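Laccase (Uncultured bacterium, PDB 4F7K) probably oxidises phenolic substrates with reduction of dioxygen to water, as an extracellular bacterial laccase of the multicopper oxidase family. Local coordinates at residues 14-19 / 140-145; 133-138 / 170-175; 125-130 / 183-188; 203-208 / 238-243. One frame throughout, in Å; residues are numbered along the deposited sequence.

Contact 1 (14-19 / 140-145); sequences QILPEG and WRITEN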
# COMPACT_ATOMS: atom_id res chain seq x y z
N GLN A 14 -5.23 19.97 1.80
CA GLN A 14 -6.33 20.20 2.71
C GLN A 14 -6.65 18.91 3.47
O GLN A 14 -7.42 18.08 2.99
CB GLN A 14 -7.57 20.76 1.99
CG GLN A 14 -8.68 21.30 2.94
CD GLN A 14 -8.24 22.50 3.81
OE1 GLN A 14 -7.59 23.39 3.33
NE2 GLN A 14 -8.62 22.51 5.08
N ILE A 15 -6.07 18.77 4.65
CA ILE A 15 -6.26 17.59 5.48
C ILE A 15 -7.39 17.79 6.49
O ILE A 15 -8.33 16.97 6.52
CB ILE A 15 -4.95 17.20 6.16
CG1 ILE A 15 -3.92 16.89 5.08
CG2 ILE A 15 -5.20 16.00 7.08
CD1 ILE A 15 -2.51 16.88 5.51
N LEU A 16 -7.30 18.85 7.29
CA LEU A 16 -8.35 19.28 8.20
C LEU A 16 -9.59 19.65 7.37
O LEU A 16 -9.48 19.89 6.18
CB LEU A 16 -7.88 20.51 9.03
CG LEU A 16 -6.74 20.37 10.06
CD1 LEU A 16 -6.25 21.74 10.60
CD2 LEU A 16 -7.11 19.48 11.24
N PRO A 17 -10.78 19.69 7.99
CA PRO A 17 -12.01 20.00 7.31
C PRO A 17 -12.00 21.36 6.61
O PRO A 17 -11.18 22.23 6.94
CB PRO A 17 -13.01 20.08 8.46
CG PRO A 17 -12.52 19.09 9.43
CD PRO A 17 -11.03 19.23 9.37
N GLU A 18 -12.92 21.53 5.66
CA GLU A 18 -13.06 22.78 4.95
C GLU A 18 -13.32 23.93 5.90
O GLU A 18 -14.05 23.79 6.90
CB GLU A 18 -14.15 22.70 3.89
CD GLU A 18 -12.36 22.52 2.09
OE1 GLU A 18 -11.56 23.19 1.41
OE2 GLU A 18 -12.12 21.34 2.45
N GLY A 19 -12.69 25.06 5.60
CA GLY A 19 -12.74 26.22 6.48
C GLY A 19 -11.66 26.21 7.56
O GLY A 19 -11.47 27.20 8.25
N TRP A 140 -2.71 11.55 11.15
CA TRP A 140 -1.87 12.74 11.18
C TRP A 140 -1.91 13.38 12.57
O TRP A 140 -2.92 13.34 13.25
CB TRP A 140 -2.33 13.83 10.19
CG TRP A 140 -2.21 13.59 8.72
CD1 TRP A 140 -1.20 13.97 7.88
CD2 TRP A 140 -3.21 13.00 7.91
NE1 TRP A 140 -1.50 13.59 6.58
CE2 TRP A 140 -2.74 12.99 6.58
CE3 TRP A 140 -4.47 12.46 8.19
CZ2 TRP A 140 -3.48 12.48 5.55
CZ3 TRP A 140 -5.20 11.96 7.17
CH2 TRP A 140 -4.71 11.95 5.86
N ARG A 141 -0.79 13.97 12.95
CA ARG A 141 -0.75 14.80 14.15
C ARG A 141 -0.54 16.19 13.60
O ARG A 141 0.52 16.51 13.07
CB ARG A 141 0.38 14.35 15.06
N ILE A 142 -1.60 16.98 13.66
CA ILE A 142 -1.61 18.34 13.05
C ILE A 142 -1.86 19.39 14.13
O ILE A 142 -2.78 19.23 14.92
CB ILE A 142 -2.73 18.50 11.98
CG1 ILE A 142 -2.80 17.32 11.05
CG2 ILE A 142 -2.51 19.73 11.13
CD1 ILE A 142 -3.85 17.47 9.90
N THR A 143 -1.05 20.45 14.17
CA THR A 143 -1.22 21.52 15.17
C THR A 143 -2.46 22.35 14.85
O THR A 143 -3.14 22.14 13.82
CB THR A 143 -0.03 22.49 15.24
OG1 THR A 143 0.09 23.21 14.00
CG2 THR A 143 1.28 21.74 15.55
N GLU A 144 -2.73 23.30 15.75
CA GLU A 144 -3.85 24.23 15.63
C GLU A 144 -3.83 25.05 14.34
O GLU A 144 -4.89 25.31 13.76
CB GLU A 144 -3.99 25.13 16.88
CG GLU A 144 -2.71 25.43 17.70
CD GLU A 144 -1.94 24.15 18.12
OE1 GLU A 144 -2.59 23.09 18.27
OE2 GLU A 144 -0.69 24.20 18.29
N ASN A 145 -2.66 25.44 13.86
CA ASN A 145 -2.66 26.17 12.61
C ASN A 145 -2.30 25.31 11.40
O ASN A 145 -1.79 25.82 10.40
CB ASN A 145 -1.81 27.44 12.73
CG ASN A 145 -0.37 27.14 13.02
OD1 ASN A 145 -0.02 25.98 13.25
ND2 ASN A 145 0.47 28.18 13.05
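Trp-140 meets Ile-15 through one face of its indole. The CG2 methyl of Ile-15 lies 3.7 Å from the centroid of the six-membered ring of Trp-140, only 13° off the ring normal, a CH-pi contact over the face. In Ile-15 chi1 of -61° puts CG1 beside the backbone N, which leaves CG2 anti to it, and the CG1 branch carries CD1 to the pyrrole part of the same ring, 3.6 Å from Trp-140 NE1. One branched residue thus spans both rings of the indole. Lys-113 makes a cation-pi contact with this ring, and Phe-167, Arg-169 and Leu-171 of strand 167-173 also touch it.

Two residues on, Ile-142 aims at the loop 14-19. Its CD1 presses on Ile-15 CG2 at 3.5 Å, tighter than usual for two carbons, and also reaches Leu-16 CD2 at 4.1 Å. The side chains of Leu-16 and Ile-142 overlap with opposite headings. Ile-15 CG2 touches both the indole face and the Ile-142 methyl, which meet it from different directions.

Thr-143 turns its side chain away. Its backbone O comes no nearer than 4.5 Å to Leu-16 CD1, and its OG1 lies within hydrogen-bonding reach of Asn-145 OD1 and Val-147 O, both in its own loop.

The contact joins a loop of the first cupredoxin-like domain to the end of strand 131-140 and the loop that follows. No hydrogen bond crosses between 14-19 and 140-145; Gln-14 NE2 donates to Leu-16 O within its own loop. Cohesion rests on dispersion and shape, which suits branched aliphatic residues against a broad aromatic face.

Contact 2 (133-138 / 170-175); sequences LIIMID and ALVEPV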
# COMPACT_ATOMS: atom_id res chain seq x y z
N LEU A 133 -12.91 3.65 -7.30
CA LEU A 133 -12.39 4.67 -6.37
C LEU A 133 -11.22 4.15 -5.55
O LEU A 133 -11.18 2.96 -5.20
CB LEU A 133 -13.50 5.18 -5.42
CG LEU A 133 -14.82 5.52 -6.12
CD1 LEU A 133 -16.01 5.64 -5.16
CD2 LEU A 133 -14.71 6.77 -7.02
N ILE A 134 -10.27 5.04 -5.25
CA ILE A 134 -9.10 4.68 -4.47
C ILE A 134 -9.24 5.32 -3.10
O ILE A 134 -9.54 6.50 -3.00
CB ILE A 134 -7.82 5.20 -5.19
CG1 ILE A 134 -7.56 4.39 -6.48
CG2 ILE A 134 -6.60 5.21 -4.25
CD1 ILE A 134 -6.68 5.11 -7.50
N ILE A 135 -9.02 4.53 -2.04
CA ILE A 135 -9.23 4.99 -0.68
C ILE A 135 -7.92 4.85 0.07
O ILE A 135 -7.54 3.73 0.48
CB ILE A 135 -10.29 4.13 0.09
CG1 ILE A 135 -11.44 3.68 -0.82
CG2 ILE A 135 -10.73 4.86 1.37
CD1 ILE A 135 -12.21 4.78 -1.43
N MET A 136 -7.28 6.00 0.31
CA MET A 136 -6.01 6.05 1.00
C MET A 136 -6.26 6.49 2.44
O MET A 136 -6.78 7.61 2.72
CB MET A 136 -5.00 6.95 0.26
CG MET A 136 -4.49 6.33 -1.07
SD MET A 136 -3.86 7.58 -2.28
CE MET A 136 -5.36 8.42 -2.84
N ILE A 137 -5.94 5.60 3.36
CA ILE A 137 -6.18 5.88 4.76
C ILE A 137 -4.85 6.23 5.42
O ILE A 137 -3.87 5.51 5.27
CB ILE A 137 -6.89 4.71 5.47
CG1 ILE A 137 -8.18 4.35 4.72
CG2 ILE A 137 -7.19 5.06 6.93
CD1 ILE A 137 -8.94 3.11 5.27
N ASP A 138 -4.82 7.36 6.12
CA ASP A 138 -3.57 7.82 6.75
C ASP A 138 -3.99 8.46 8.08
O ASP A 138 -5.15 8.80 8.29
CB ASP A 138 -2.90 8.85 5.81
CG ASP A 138 -1.39 8.99 6.02
OD1 ASP A 138 -0.83 8.35 6.97
OD2 ASP A 138 -0.77 9.77 5.19
N ALA A 170 -9.71 8.74 5.58
CA ALA A 170 -9.76 8.01 4.34
C ALA A 170 -9.95 9.02 3.21
O ALA A 170 -10.98 9.63 3.10
CB ALA A 170 -10.95 7.02 4.37
N LEU A 171 -8.94 9.20 2.37
CA LEU A 171 -9.02 10.12 1.25
C LEU A 171 -9.48 9.35 0.05
O LEU A 171 -8.93 8.30 -0.27
CB LEU A 171 -7.65 10.71 0.96
CG LEU A 171 -7.05 11.44 2.17
CD1 LEU A 171 -5.61 11.82 1.93
CD2 LEU A 171 -7.82 12.70 2.48
N VAL A 172 -10.50 9.89 -0.62
CA VAL A 172 -11.18 9.21 -1.70
C VAL A 172 -10.76 9.87 -2.99
O VAL A 172 -10.78 11.10 -3.11
CB VAL A 172 -12.74 9.28 -1.52
CG1 VAL A 172 -13.43 8.55 -2.63
CG2 VAL A 172 -13.15 8.64 -0.18
N GLU A 173 -10.31 9.07 -3.94
CA GLU A 173 -9.86 9.59 -5.23
C GLU A 173 -10.47 8.77 -6.34
O GLU A 173 -10.26 7.56 -6.38
CB GLU A 173 -8.33 9.53 -5.32
CG GLU A 173 -7.76 9.89 -6.71
CD GLU A 173 -8.12 11.29 -7.15
OE1 GLU A 173 -7.92 12.24 -6.37
OE2 GLU A 173 -8.61 11.45 -8.30
N PRO A 174 -11.26 9.41 -7.24
CA PRO A 174 -11.66 10.84 -7.18
C PRO A 174 -12.87 11.01 -6.26
O PRO A 174 -13.50 10.02 -5.91
CB PRO A 174 -12.06 11.14 -8.62
CG PRO A 174 -12.69 9.81 -9.09
CD PRO A 174 -11.84 8.73 -8.42
N VAL A 175 -13.17 12.24 -5.87
CA VAL A 175 -14.41 12.53 -5.17
C VAL A 175 -15.49 12.69 -6.22
O VAL A 175 -15.46 13.60 -7.06
CB VAL A 175 -14.34 13.80 -4.32
CG1 VAL A 175 -15.75 14.17 -3.84
CG2 VAL A 175 -13.35 13.61 -3.14
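Ile-135 has CG2 anti to its backbone N, which places that methyl 3.7 Å from Ala-170 CB, and a chi2 of -60° swings its CD1 toward Val-172, 4.1 Å from CG1. On the other face of the sheet Met-136 bends at chi3 (-71°), laying CE 4.0 Å from Glu-173 CB; the two side chains lie alongside with the same heading. The carboxylate of Glu-173 leads away, and its OE1 bonds to a glycerol, probably from the crystallisation liquor.

The backbones form a regular antiparallel ladder. Ile-134 and Glu-173 are one hydrogen-bonded pair, with N to O distances of 2.8 Å both ways; Met-136 and Leu-171 are the next, Leu-171 N reaching Met-136 O at 2.7 Å. Beyond the ladder, Pro-174 follows a cis peptide bond, and its CD packs on Leu-133 CD2.

Ile-137, Ala-170 and Val-172 pack toward strand 256-261, while Ile-134 and Met-136 reach strand 116-122 of the preceding domain. Ala-170 CB rests against both Ile-135 CG2 and Ile-137 CG1, a spot where a single methyl suffices. Four backbone bonds thus hold the outermost strand 167-173 to the inner strand 131-140, with aliphatic side chains on both faces.

Contact 3 (125-130 / 183-188); sequences TPPDVD and RVRLRL
Asp-130 and Arg-183 are clasped by two hydrogen bonds. The backbone N of Asp-130 donates to Arg-183 O at 2.7 Å, and Arg-183 N returns a straighter bond (165°) to Asp-130 OD2 at 2.9 Å. That second donor meets the anti side of the carboxylate, 24° out of its plane. The same oxygen also takes a salt bridge from Arg-270, so an aspartate here serves a backbone and a charge at once.

Van der Waals contacts centre on Val-129. Its CB rests 3.4 Å from Arg-183 O. Chi1 of 179° in Arg-183 sets CG anti to the backbone N, where it meets Val-129 CG1 at 3.8 Å, the two side chains crossing at about a right angle; Val-129 CG2 reaches Arg-185 CB at 4.0 Å. The methylenes of both arginines thus give a short valine an aliphatic surface. Nearby, Pro-127 lies against the tip of Arg-185, its CD 3.5 Å from NH1.

The charged ends find their polar partners outside these segments: Arg-183 pairs with Asp-238, and Arg-185 with Asp-234 and Glu-123. Arg-187 NH2 sits 3.3 Å above the guanidinium plane of Arg-185, over its centre, a closeness the surrounding acidic residues, Asp-132 among them, would make tolerable.

Residues 125-130 carry the chain from strand 116-122 into strand 131-140, parallel to strand 183-190: a linker into the second beta-sandwich, in keeping with the consecutive cupredoxin-like domains of multicopper oxidases.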
# COMPACT_ATOMS: atom_id res chain seq x y z
N THR A 125 -9.40 -6.75 -19.33
CA THR A 125 -10.84 -6.49 -19.33
C THR A 125 -11.29 -6.36 -17.87
O THR A 125 -11.50 -7.36 -17.18
CB THR A 125 -11.71 -7.53 -20.15
OG1 THR A 125 -11.71 -8.82 -19.52
CG2 THR A 125 -11.22 -7.71 -21.62
N PRO A 126 -11.41 -5.11 -17.37
CA PRO A 126 -11.73 -4.93 -15.94
C PRO A 126 -13.13 -5.45 -15.61
O PRO A 126 -13.93 -5.66 -16.54
CB PRO A 126 -11.64 -3.41 -15.73
CG PRO A 126 -10.83 -2.88 -16.90
CD PRO A 126 -11.18 -3.83 -18.06
N PRO A 127 -13.43 -5.70 -14.32
CA PRO A 127 -14.79 -6.14 -14.01
C PRO A 127 -15.80 -5.01 -14.21
O PRO A 127 -15.43 -3.84 -14.30
CB PRO A 127 -14.71 -6.49 -12.53
CG PRO A 127 -13.62 -5.62 -12.02
CD PRO A 127 -12.60 -5.69 -13.11
N ASP A 128 -17.07 -5.39 -14.27
CA ASP A 128 -18.14 -4.46 -14.55
C ASP A 128 -18.48 -3.66 -13.29
O ASP A 128 -19.15 -4.16 -12.38
CB ASP A 128 -19.37 -5.24 -15.06
CG ASP A 128 -20.64 -4.40 -15.09
OD1 ASP A 128 -20.54 -3.17 -15.36
OD2 ASP A 128 -21.73 -4.96 -14.83
N VAL A 129 -18.02 -2.42 -13.23
CA VAL A 129 -18.39 -1.57 -12.11
C VAL A 129 -18.75 -0.22 -12.64
O VAL A 129 -18.30 0.16 -13.73
CB VAL A 129 -17.28 -1.48 -11.01
CG1 VAL A 129 -17.02 -2.83 -10.37
CG2 VAL A 129 -15.97 -0.92 -11.57
N ASP A 130 -19.55 0.51 -11.87
CA ASP A 130 -19.90 1.90 -12.20
C ASP A 130 -18.85 2.93 -11.80
O ASP A 130 -18.65 3.91 -12.50
CB ASP A 130 -21.26 2.27 -11.61
CG ASP A 130 -22.37 1.40 -12.13
OD1 ASP A 130 -22.48 1.29 -13.38
OD2 ASP A 130 -23.11 0.84 -11.31
N ARG A 183 -22.61 -0.20 -8.69
CA ARG A 183 -21.60 -1.16 -8.28
C ARG A 183 -20.27 -0.45 -8.21
O ARG A 183 -19.79 0.06 -9.22
CB ARG A 183 -21.50 -2.32 -9.27
CG ARG A 183 -20.42 -3.32 -8.85
CD ARG A 183 -20.69 -4.69 -9.39
NE ARG A 183 -21.69 -5.39 -8.62
CZ ARG A 183 -22.05 -6.65 -8.83
NH1 ARG A 183 -21.48 -7.35 -9.81
NH2 ARG A 183 -22.97 -7.21 -8.07
N VAL A 184 -19.66 -0.42 -7.02
CA VAL A 184 -18.37 0.26 -6.87
C VAL A 184 -17.22 -0.68 -6.62
O VAL A 184 -17.35 -1.63 -5.86
CB VAL A 184 -18.40 1.36 -5.77
CG1 VAL A 184 -19.44 2.40 -6.09
CG2 VAL A 184 -18.60 0.75 -4.37
N ARG A 185 -16.09 -0.40 -7.26
CA ARG A 185 -14.80 -0.97 -6.87
C ARG A 185 -14.08 0.01 -5.93
O ARG A 185 -13.90 1.17 -6.26
CB ARG A 185 -13.94 -1.27 -8.11
CG ARG A 185 -12.66 -2.04 -7.80
CD ARG A 185 -11.89 -2.36 -9.06
NE ARG A 185 -10.70 -3.18 -8.79
CZ ARG A 185 -10.06 -3.92 -9.71
NH1 ARG A 185 -10.48 -3.91 -10.96
NH2 ARG A 185 -8.98 -4.64 -9.38
N LEU A 186 -13.76 -0.47 -4.72
CA LEU A 186 -13.11 0.30 -3.70
C LEU A 186 -11.72 -0.28 -3.41
O LEU A 186 -11.60 -1.39 -2.89
CB LEU A 186 -13.98 0.31 -2.42
CG LEU A 186 -15.40 0.88 -2.55
CD1 LEU A 186 -16.20 0.60 -1.31
CD2 LEU A 186 -15.39 2.38 -2.81
N ARG A 187 -10.69 0.49 -3.79
CA ARG A 187 -9.26 0.15 -3.64
C ARG A 187 -8.66 0.76 -2.38
O ARG A 187 -8.27 1.95 -2.37
CB ARG A 187 -8.49 0.60 -4.88
CG ARG A 187 -9.00 -0.08 -6.20
CD ARG A 187 -8.20 0.46 -7.35
NE ARG A 187 -8.73 0.12 -8.67
CZ ARG A 187 -8.18 -0.76 -9.50
NH1 ARG A 187 -7.10 -1.46 -9.14
NH2 ARG A 187 -8.72 -0.97 -10.71
N LEU A 188 -8.62 -0.04 -1.31
CA LEU A 188 -8.26 0.47 -0.01
C LEU A 188 -6.78 0.32 0.13
O LEU A 188 -6.22 -0.74 -0.13
CB LEU A 188 -8.95 -0.31 1.13
CG LEU A 188 -10.40 0.01 1.52
CD1 LEU A 188 -11.39 0.04 0.37
CD2 LEU A 188 -10.85 -1.01 2.59

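Contact 4 (203-208 / 238-243); sequences GVEGKV and DVITDA
Val-204 faces Val-239 as a non-hydrogen-bonded antiparallel pair, with Glu-205 and Asp-238 next to it as a hydrogen-bonded one. Glu-205 N donates to Asp-238 O at 2.9 Å, and Asp-238 N to Glu-205 O at 2.7 Å. A third bond, Ile-240 N to Gly-203 O at 3.1 Å, carries the ladder past the last strand residue, Val-239; its donor is tilted 33° from the carbonyl plane. Gly-203 has a positive phi (82°), a conformation that favours glycine at this turn into strand 204-211.

Among the side chains, Ile-240 spans Gly-203 and Glu-205. Chi1 of 59° puts its CG1 between its backbone N and carbonyl carbon, 3.7 Å from Gly-203 O, and its CG2 stands 3.8 Å from Glu-205 CB, shielding the methylene root of a glutamate. Val-204 CB sits 3.5 Å from Asp-238 O, and its CG1 approaches Val-239 CG2 more loosely, at 4.4 Å. Both valines also touch Ile-245 of strand 245-249, so beta-branched residues line the buried face here.

Glu-205 and Asp-238 share the other face, their carboxylates apart: OE1 of Glu-205 is 6.5 Å from OD2 of Asp-238. Asp-238 is engaged by a salt bridge from Arg-183, which probably offsets the mutual repulsion of the two acids. The pairing thus depends on backbone bonds, with valines turned to the interior and acids to the more exposed side.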
# COMPACT_ATOMS: atom_id res chain seq x y z
N GLY A 203 -22.88 0.88 4.37
CA GLY A 203 -23.71 1.32 3.23
C GLY A 203 -23.50 0.57 1.93
O GLY A 203 -24.06 0.94 0.91
N VAL A 204 -22.69 -0.47 1.97
CA VAL A 204 -22.43 -1.26 0.77
C VAL A 204 -22.45 -2.73 1.12
O VAL A 204 -22.27 -3.11 2.28
CB VAL A 204 -21.06 -0.95 0.09
CG1 VAL A 204 -21.01 0.46 -0.44
CG2 VAL A 204 -19.91 -1.25 1.03
N GLU A 205 -22.63 -3.55 0.08
CA GLU A 205 -22.63 -5.00 0.22
C GLU A 205 -21.85 -5.64 -0.92
O GLU A 205 -22.11 -5.38 -2.10
CB GLU A 205 -24.06 -5.55 0.25
CG GLU A 205 -24.19 -6.92 0.89
CD GLU A 205 -25.63 -7.30 1.18
OE1 GLU A 205 -26.47 -7.21 0.25
OE2 GLU A 205 -25.92 -7.71 2.32
N GLY A 206 -20.92 -6.51 -0.56
CA GLY A 206 -20.09 -7.19 -1.53
C GLY A 206 -18.95 -7.88 -0.83
O GLY A 206 -19.12 -8.36 0.30
N LYS A 207 -17.78 -7.89 -1.47
CA LYS A 207 -16.69 -8.78 -1.07
C LYS A 207 -15.29 -8.26 -1.35
O LYS A 207 -15.06 -7.61 -2.37
CB LYS A 207 -16.82 -10.13 -1.79
CG LYS A 207 -18.17 -10.82 -1.69
CD LYS A 207 -18.42 -11.47 -0.33
CE LYS A 207 -19.89 -11.98 -0.26
NZ LYS A 207 -20.78 -10.94 0.38
N VAL A 208 -14.36 -8.60 -0.45
CA VAL A 208 -12.93 -8.48 -0.74
C VAL A 208 -12.59 -9.38 -1.93
O VAL A 208 -12.78 -10.57 -1.85
CB VAL A 208 -12.04 -8.88 0.46
CG1 VAL A 208 -10.58 -8.73 0.11
CG2 VAL A 208 -12.35 -8.01 1.69
N ASP A 238 -22.00 -3.42 -3.93
CA ASP A 238 -23.12 -2.66 -4.45
C ASP A 238 -23.54 -1.66 -3.39
O ASP A 238 -23.53 -1.97 -2.19
CB ASP A 238 -24.29 -3.61 -4.76
CG ASP A 238 -23.97 -4.61 -5.88
OD1 ASP A 238 -23.50 -4.19 -6.96
OD2 ASP A 238 -24.21 -5.82 -5.67
N VAL A 239 -23.91 -0.47 -3.84
CA VAL A 239 -24.39 0.56 -2.92
C VAL A 239 -25.82 0.24 -2.53
O VAL A 239 -26.74 0.33 -3.37
CB VAL A 239 -24.32 1.95 -3.57
CG1 VAL A 239 -24.79 3.01 -2.58
CG2 VAL A 239 -22.89 2.23 -4.06
N ILE A 240 -26.03 -0.13 -1.27
CA ILE A 240 -27.36 -0.66 -0.90
C ILE A 240 -28.37 0.35 -0.34
O ILE A 240 -29.54 0.02 -0.19
CB ILE A 240 -27.33 -1.97 -0.04
CG1 ILE A 240 -26.57 -1.78 1.27
CG2 ILE A 240 -26.74 -3.13 -0.83
CD1 ILE A 240 -26.63 -3.02 2.16
N THR A 241 -27.94 1.59 -0.07
CA THR A 241 -28.87 2.56 0.52
C THR A 241 -28.68 4.02 0.06
O THR A 241 -27.93 4.27 -0.88
CB THR A 241 -28.89 2.44 2.08
OG1 THR A 241 -30.12 3.00 2.59
CG2 THR A 241 -27.65 3.11 2.71
N ASP A 242 -29.40 4.94 0.70
CA ASP A 242 -29.30 6.38 0.42
C ASP A 242 -28.29 7.10 1.32
O ASP A 242 -27.96 8.26 1.08
CB ASP A 242 -30.68 7.04 0.54
N ALA A 243 -27.81 6.41 2.35
CA ALA A 243 -26.82 6.98 3.24
C ALA A 243 -25.49 6.93 2.49
O ALA A 243 -25.32 6.09 1.61
CB ALA A 243 -26.72 6.20 4.57

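In the fold
Contacts 2, 3 and 4 all reach the six-stranded sheet of the second cupredoxin-like domain. Contact 2 joins contact 3 through strands 131-140 and 183-190, where Ile-135 N lies 2.7 Å from Arg-187 O, a probable hydrogen bond. Contact 3 meets contact 4 by the salt bridge of Arg-183 NE with Asp-238 OD1, 2.7 Å long. Contact 1 lies at the C-terminal end of strand 131-140: its centre is about 17 Å from that of contact 2, which it touches, and about 31 Å from that of contact 3. In three-domain laccases the copper sites involve domains one and three; contacts 2 to 4 lie in or beside the intervening domain, which contact 1 joins to the first.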